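PDB 4O1K: carbonic anhydrase from Sordaria macrospora, which catalyses the reversible hydration of carbon dioxide to bicarbonate and a proton as a tetrameric, zinc-dependent beta-carbonic anhydrase. Local coordinates for residues A[77-80]-A[81-85]; A[163-166]-A[167-171]; A[207-210]-A[211-214]. All coordinates share one frame; numbering follows the deposited sequence.

Interaction 1. Residues A[77-80]-A[81-85]; sequences HRNI and ANLVC
N79 clasps L83 across a tight turn with both ends of its carboxamide. OD1 of N79 accepts from the backbone N of L83 at 2.8 Å, the donor lying in the carbonyl plane on a lone pair, although the N-H...O angle is only 149°. In the other direction ND2 of N79 donates to O of L83 over 2.9 Å, again on an in-plane lone pair. With chi1 at 65°, CG of N79 sits between its own backbone N and carbonyl carbon, which swings the amide across the turn. The backbone beneath this pair is a type II turn from N79 to N82, closed by N of N82 donating to O of N79 at 3.3 Å, long but nearly straight (171°), its donor standing above the carbonyl plane. CG of L83 packs against O of I80 at 3.6 Å, an oxygen that also accepts a hydrogen bond from NE1 of the W133 indole.

Further out, ND2 of N79 makes a second bond, to NE2 of H77 at 2.8 Å, meeting the imidazole at its edge and in its plane. Strand 74-79 is held by backbone bonds from H77 and N79 to G55, and N82 lies against the zinc ligand C56, its side chain about 5 Å from the zinc ion. As acceptor, NE2 of H77 is probably unprotonated, with the ring proton on ND1, which makes a weak hydrogen bond to O of R78 of the second subunit; three bonds thus fix the amide's rotation and define which end is oxygen.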
loop_
_atom_site.group_PDB
_atom_site.type_symbol
_atom_site.label_atom_id
_atom_site.label_comp_id
_atom_site.label_asym_id
_atom_site.label_seq_id
_atom_site.Cartn_x
_atom_site.Cartn_y
_atom_site.Cartn_z
ATOM N N HIS A 77 -6.886 -3.263 -15.612
ATOM C CA HIS A 77 -6.258 -2.418 -14.600
ATOM C C HIS A 77 -5.330 -1.465 -15.337
ATOM O O HIS A 77 -4.573 -1.890 -16.174
ATOM C CB HIS A 77 -5.469 -3.262 -13.582
ATOM C CG HIS A 77 -4.676 -2.435 -12.619
ATOM N ND1 HIS A 77 -5.258 -1.764 -11.566
ATOM C CD2 HIS A 77 -3.355 -2.145 -12.561
ATOM C CE1 HIS A 77 -4.332 -1.095 -10.899
ATOM N NE2 HIS A 77 -3.170 -1.305 -11.486
ATOM N N ARG A 78 -5.383 -0.173 -15.022
ATOM C CA ARG A 78 -4.437 0.754 -15.640
ATOM C C ARG A 78 -3.829 1.609 -14.560
ATOM O O ARG A 78 -4.570 2.164 -13.713
ATOM C CB ARG A 78 -5.147 1.655 -16.669
ATOM C CG ARG A 78 -5.252 1.000 -18.037
ATOM C CD ARG A 78 -6.185 1.754 -19.002
ATOM N NE ARG A 78 -5.553 2.940 -19.571
ATOM C CZ ARG A 78 -6.154 3.741 -20.459
ATOM N NH1 ARG A 78 -7.386 3.457 -20.867
ATOM N NH2 ARG A 78 -5.533 4.812 -20.947
ATOM N N ASN A 79 -2.497 1.710 -14.577
ATOM C CA ASN A 79 -1.808 2.537 -13.564
ATOM C C ASN A 79 -0.625 3.220 -14.212
ATOM O O ASN A 79 -0.362 2.970 -15.369
ATOM C CB ASN A 79 -1.382 1.712 -12.339
ATOM C CG ASN A 79 -0.351 0.659 -12.652
ATOM O OD1 ASN A 79 0.629 0.899 -13.349
ATOM N ND2 ASN A 79 -0.538 -0.532 -12.069
ATOM N N ILE A 80 0.073 4.099 -13.503
ATOM C CA ILE A 80 1.179 4.814 -14.149
ATOM C C ILE A 80 2.326 3.836 -14.441
ATOM O O ILE A 80 2.922 3.245 -13.528
ATOM C CB ILE A 80 1.675 5.992 -13.293
ATOM C CG1 ILE A 80 0.636 7.119 -13.282
ATOM C CG2 ILE A 80 2.989 6.533 -13.858
ATOM C CD1 ILE A 80 0.856 8.115 -12.118
ATOM N N ALA A 81 2.610 3.667 -15.736
ATOM C CA ALA A 81 3.667 2.803 -16.260
ATOM C C ALA A 81 3.428 1.315 -16.091
ATOM O O ALA A 81 4.361 0.522 -16.132
ATOM C CB ALA A 81 5.079 3.242 -15.758
ATOM N N ASN A 82 2.159 0.932 -15.953
ATOM C CA ASN A 82 1.769 -0.475 -15.999
ATOM C C ASN A 82 2.597 -1.352 -15.065
ATOM O O ASN A 82 3.138 -2.391 -15.490
ATOM C CB ASN A 82 1.740 -1.030 -17.452
ATOM C CG ASN A 82 3.000 -0.698 -18.273
ATOM O OD1 ASN A 82 3.052 0.318 -18.980
ATOM N ND2 ASN A 82 4.012 -1.565 -18.194
ATOM N N LEU A 83 2.714 -0.905 -13.810
ATOM C CA LEU A 83 3.511 -1.603 -12.805
ATOM C C LEU A 83 2.757 -2.693 -12.047
ATOM O O LEU A 83 1.554 -2.567 -11.750
ATOM C CB LEU A 83 4.059 -0.601 -11.773
ATOM C CG LEU A 83 4.945 0.501 -12.311
ATOM C CD1 LEU A 83 5.407 1.442 -11.179
ATOM C CD2 LEU A 83 6.164 -0.108 -12.958
ATOM N N VAL A 84 3.483 -3.766 -11.701
ATOM C CA VAL A 84 2.935 -4.807 -10.832
ATOM C C VAL A 84 3.853 -4.851 -9.603
ATOM O O VAL A 84 4.913 -5.497 -9.640
ATOM C CB VAL A 84 2.914 -6.169 -11.564
ATOM C CG1 VAL A 84 2.422 -7.248 -10.655
ATOM C CG2 VAL A 84 1.967 -6.098 -12.789
ATOM N N CYS A 85 3.461 -4.118 -8.556
ATOM C CA CYS A 85 4.314 -3.936 -7.352
ATOM C C CYS A 85 3.855 -4.894 -6.260
ATOM O O CYS A 85 2.655 -4.985 -5.979
ATOM C CB CYS A 85 4.179 -2.520 -6.816
ATOM S SG CYS A 85 4.666 -1.199 -7.989
#

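Interaction 2. Residues A[163-166]-A[167-171]; sequences ELNV and YEQCR
Two successive turns of the alpha-helix 154-174 carry this contact, and its i to i+4 backbone bonds are regular and close to straight: N of Y167 donates to O of E163, N of E168 to O of L164, N of Q169 to O of N165, and N of C170 to O of V166. On one side of the helix the same spacing is repeated by side chains. NE2 of Q169 donates to OD1 of N165 at 2.9 Å, a bent bond (140°) whose donor stands above the carbonyl plane; the two amide planes are turned 49° apart. The first torsion of Q169 brings its CG to 3.2 Å from O of N165, and the bend at chi2 (-45°) then turns the amide back toward OD1.

The remaining amide atoms look toward the loop 81-85. OE1 of Q169 accepts from N of V84 and, weakly, from ND2 of N172, while ND2 of N165 gives a weak bond to O of A81. An alanine in place of Q169 would probably leave N of V84 and OD1 of N165 without these partners and let the N165 amide turn more easily.

E168 and R171 form a salt bridge within the second turn: NH1 of R171 donates to OE1 of E168 at 2.9 Å, and OE1 accepts through its syn lone pair and lies in the guanidinium plane of R171. OE2 of E168 is taken by NE2 of H144, and both carboxylate oxygens are therefore occupied. The acid of E163 is likewise engaged at both ends, by R160 and by the hydroxyl of Y113. Beside the salt bridge, CG of R171 rests over one face of the Y167 ring, 4.0 Å above its plane and offset toward the rim.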
loop_
_atom_site.group_PDB
_atom_site.type_symbol
_atom_site.label_atom_id
_atom_site.label_comp_id
_atom_site.label_asym_id
_atom_site.label_seq_id
_atom_site.Cartn_x
_atom_site.Cartn_y
_atom_site.Cartn_z
ATOM N N GLU A 163 10.467 -1.544 -22.729
ATOM C CA GLU A 163 10.386 -2.991 -23.008
ATOM C C GLU A 163 10.787 -3.835 -21.781
ATOM O O GLU A 163 10.095 -4.794 -21.384
ATOM C CB GLU A 163 11.279 -3.343 -24.215
ATOM C CG GLU A 163 10.791 -2.687 -25.515
ATOM C CD GLU A 163 11.771 -2.827 -26.678
ATOM O OE1 GLU A 163 12.880 -3.366 -26.484
ATOM O OE2 GLU A 163 11.411 -2.385 -27.788
ATOM N N LEU A 164 11.945 -3.527 -21.220
ATOM C CA LEU A 164 12.396 -4.226 -20.016
ATOM C C LEU A 164 11.434 -4.082 -18.853
ATOM O O LEU A 164 11.324 -4.980 -18.017
ATOM C CB LEU A 164 13.779 -3.736 -19.612
ATOM C CG LEU A 164 14.816 -4.208 -20.651
ATOM C CD1 LEU A 164 16.111 -3.466 -20.446
ATOM C CD2 LEU A 164 15.037 -5.689 -20.484
ATOM N N ASN A 165 10.782 -2.930 -18.743
ATOM C CA ASN A 165 9.780 -2.741 -17.699
ATOM C C ASN A 165 8.650 -3.714 -17.938
ATOM O O ASN A 165 8.213 -4.381 -17.021
ATOM C CB ASN A 165 9.210 -1.322 -17.707
ATOM C CG ASN A 165 8.273 -1.056 -16.529
ATOM O OD1 ASN A 165 8.580 -1.398 -15.365
ATOM N ND2 ASN A 165 7.122 -0.447 -16.823
ATOM N N VAL A 166 8.151 -3.787 -19.169
ATOM C CA VAL A 166 7.116 -4.804 -19.427
ATOM C C VAL A 166 7.590 -6.205 -18.988
ATOM O O VAL A 166 6.871 -6.909 -18.268
ATOM C CB VAL A 166 6.725 -4.851 -20.881
ATOM C CG1 VAL A 166 5.790 -6.077 -21.130
ATOM C CG2 VAL A 166 5.958 -3.576 -21.225
ATOM N N TYR A 167 8.798 -6.593 -19.407
ATOM C CA TYR A 167 9.347 -7.920 -19.024
ATOM C C TYR A 167 9.391 -8.123 -17.488
ATOM O O TYR A 167 8.940 -9.155 -16.971
ATOM C CB TYR A 167 10.741 -8.099 -19.661
ATOM C CG TYR A 167 11.565 -9.235 -19.095
ATOM C CD1 TYR A 167 11.420 -10.537 -19.563
ATOM C CD2 TYR A 167 12.497 -8.995 -18.109
ATOM C CE1 TYR A 167 12.198 -11.570 -19.038
ATOM C CE2 TYR A 167 13.264 -9.999 -17.583
ATOM C CZ TYR A 167 13.113 -11.282 -18.051
ATOM O OH TYR A 167 13.900 -12.269 -17.502
ATOM N N GLU A 168 9.923 -7.139 -16.762
ATOM C CA GLU A 168 10.017 -7.224 -15.297
ATOM C C GLU A 168 8.651 -7.280 -14.622
ATOM O O GLU A 168 8.488 -8.018 -13.631
ATOM C CB GLU A 168 10.860 -6.092 -14.698
ATOM C CG GLU A 168 12.357 -6.184 -14.992
ATOM C CD GLU A 168 13.007 -7.482 -14.470
ATOM O OE1 GLU A 168 12.451 -8.141 -13.561
ATOM O OE2 GLU A 168 14.093 -7.837 -14.964
ATOM N N GLN A 169 7.669 -6.524 -15.135
ATOM C CA GLN A 169 6.326 -6.581 -14.540
ATOM C C GLN A 169 5.663 -7.923 -14.833
ATOM O O GLN A 169 4.906 -8.464 -14.002
ATOM C CB GLN A 169 5.426 -5.400 -14.961
ATOM C CG GLN A 169 6.029 -3.991 -14.706
ATOM C CD GLN A 169 6.681 -3.835 -13.341
ATOM O OE1 GLN A 169 6.086 -4.182 -12.322
ATOM N NE2 GLN A 169 7.915 -3.305 -13.317
ATOM N N CYS A 170 5.961 -8.491 -16.001
ATOM C CA CYS A 170 5.543 -9.878 -16.251
ATOM C C CYS A 170 6.161 -10.866 -15.228
ATOM O O CYS A 170 5.466 -11.754 -14.704
ATOM C CB CYS A 170 5.959 -10.302 -17.642
ATOM S SG CYS A 170 4.939 -9.541 -18.918
ATOM N N ARG A 171 7.468 -10.746 -15.001
ATOM C CA ARG A 171 8.104 -11.553 -13.959
ATOM C C ARG A 171 7.357 -11.386 -12.636
ATOM O O ARG A 171 7.101 -12.373 -11.948
ATOM C CB ARG A 171 9.586 -11.183 -13.784
ATOM C CG ARG A 171 10.488 -11.594 -14.960
ATOM C CD ARG A 171 11.973 -11.414 -14.585
ATOM N NE ARG A 171 12.356 -12.258 -13.449
ATOM C CZ ARG A 171 12.612 -11.805 -12.222
ATOM N NH1 ARG A 171 12.551 -10.502 -11.957
ATOM N NH2 ARG A 171 12.950 -12.649 -11.252
#

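Interaction 3. Residues A[207-210]-A[211-214]; sequences NVDF and ETIL
The N-terminus of helix 210-218 begins here, with D209 at the N-cap position and at the centre of an inverse gamma turn. The backbone oxygen of D209 takes two donors. N of I213 reaches O of D209 at 3.2 Å, nearly in line with the carbonyl, as the first i to i+4 bond of the helix, and OG1 of T212 is a second donor to the same oxygen at 3.1 Å, from a position tilted 34° out of the carbonyl plane. T212 can do this because chi1 of 69° places OG1 between its backbone N and carbonyl carbon, facing back to D209. The side chains of D209 and T212 cross at about a right angle, with CG2 of T212 lying 3.2 Å from OD1 of D209. One residue on, N of L214 donates to O of F210 at 3.2 Å, continuing the helical bonding.

An apolar contact ties the approach to the first turn: CG1 of V208 meets CD1 of I213 at 3.5 Å, the two side chains meeting at a slant. On the buried side, F210 packs its ring edge-to-face with Y183 and against V174. OE2 of E211 is hydrogen-bonded to OH of the same Y183. V208 at N' against I213 at N4 fits a hydrophobic staple at a helix N-terminus.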
loop_
_atom_site.group_PDB
_atom_site.type_symbol
_atom_site.label_atom_id
_atom_site.label_comp_id
_atom_site.label_asym_id
_atom_site.label_seq_id
_atom_site.Cartn_x
_atom_site.Cartn_y
_atom_site.Cartn_z
ATOM N N ASN A 207 7.503 -11.360 -26.769
ATOM C CA ASN A 207 7.777 -12.796 -26.745
ATOM C C ASN A 207 8.411 -13.189 -25.424
ATOM O O ASN A 207 9.478 -13.808 -25.387
ATOM C CB ASN A 207 8.647 -13.201 -27.930
ATOM C CG ASN A 207 7.996 -12.856 -29.263
ATOM O OD1 ASN A 207 6.791 -13.016 -29.431
ATOM N ND2 ASN A 207 8.788 -12.363 -30.202
ATOM N N VAL A 208 7.743 -12.789 -24.350
ATOM C CA VAL A 208 8.174 -13.083 -22.987
ATOM C C VAL A 208 8.221 -14.597 -22.778
ATOM O O VAL A 208 7.209 -15.283 -22.947
ATOM C CB VAL A 208 7.207 -12.450 -21.980
ATOM C CG1 VAL A 208 7.486 -12.941 -20.587
ATOM C CG2 VAL A 208 7.308 -10.923 -22.034
ATOM N N ASP A 209 9.393 -15.122 -22.435
ATOM C CA ASP A 209 9.547 -16.567 -22.298
ATOM C C ASP A 209 8.956 -17.013 -20.967
ATOM O O ASP A 209 9.658 -17.091 -19.957
ATOM C CB ASP A 209 11.023 -16.958 -22.409
ATOM C CG ASP A 209 11.227 -18.462 -22.526
ATOM O OD1 ASP A 209 12.304 -18.877 -23.016
ATOM O OD2 ASP A 209 10.310 -19.225 -22.136
ATOM N N PHE A 210 7.660 -17.307 -20.981
ATOM C CA PHE A 210 6.876 -17.481 -19.760
ATOM C C PHE A 210 7.324 -18.676 -18.914
ATOM O O PHE A 210 7.476 -18.567 -17.698
ATOM C CB PHE A 210 5.390 -17.560 -20.130
ATOM C CG PHE A 210 4.506 -18.086 -19.043
ATOM C CD1 PHE A 210 4.422 -17.447 -17.814
ATOM C CD2 PHE A 210 3.724 -19.208 -19.270
ATOM C CE1 PHE A 210 3.591 -17.938 -16.819
ATOM C CE2 PHE A 210 2.895 -19.702 -18.290
ATOM C CZ PHE A 210 2.825 -19.071 -17.059
ATOM N N GLU A 211 7.568 -19.799 -19.571
ATOM C CA GLU A 211 7.976 -21.020 -18.885
ATOM C C GLU A 211 9.311 -20.887 -18.134
ATOM O O GLU A 211 9.436 -21.343 -16.998
ATOM C CB GLU A 211 8.036 -22.172 -19.888
ATOM C CG GLU A 211 6.732 -22.387 -20.655
ATOM C CD GLU A 211 5.782 -23.335 -19.942
ATOM O OE1 GLU A 211 6.146 -23.843 -18.859
ATOM O OE2 GLU A 211 4.672 -23.576 -20.469
ATOM N N THR A 212 10.296 -20.243 -18.757
ATOM C CA THR A 212 11.613 -20.082 -18.136
ATOM C C THR A 212 11.605 -19.086 -16.973
ATOM O O THR A 212 12.335 -19.251 -15.989
ATOM C CB THR A 212 12.700 -19.684 -19.175
ATOM O OG1 THR A 212 12.468 -18.353 -19.652
ATOM C CG2 THR A 212 12.675 -20.626 -20.345
ATOM N N ILE A 213 10.773 -18.052 -17.070
ATOM C CA ILE A 213 10.649 -17.106 -15.966
ATOM C C ILE A 213 10.154 -17.857 -14.751
ATOM O O ILE A 213 10.699 -17.719 -13.649
ATOM C CB ILE A 213 9.660 -15.972 -16.283
ATOM C CG1 ILE A 213 10.277 -14.995 -17.274
ATOM C CG2 ILE A 213 9.288 -15.241 -15.024
ATOM C CD1 ILE A 213 9.297 -13.936 -17.749
ATOM N N LEU A 214 9.138 -18.678 -14.981
ATOM C CA LEU A 214 8.524 -19.466 -13.926
ATOM C C LEU A 214 9.551 -20.414 -13.293
ATOM O O LEU A 214 9.598 -20.556 -12.062
ATOM C CB LEU A 214 7.316 -20.232 -14.481
ATOM C CG LEU A 214 6.544 -21.194 -13.575
ATOM C CD1 LEU A 214 5.994 -20.491 -12.336
ATOM C CD2 LEU A 214 5.421 -21.875 -14.348
#

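Along the chain the three contacts come in series: the turn after strand 74-79, then the middle of helix 154-174, then the start of helix 210-218. Interactions 1 and 2 have centres 11 Å apart and join directly, since the amides of N165 and Q169 bind backbone atoms of the loop 81-85, which probably helps hold the loop near the zinc ion. The centres of interactions 2 and 3 are also 11 Å apart, and there CD1 of I213 packs 3.8 Å from CG of R171. Interactions 1 and 3 do not touch, their nearest atoms being about 11 Å apart. Helix 154-174 thus lies between the loop that follows strand 74-79 and helix 210-218.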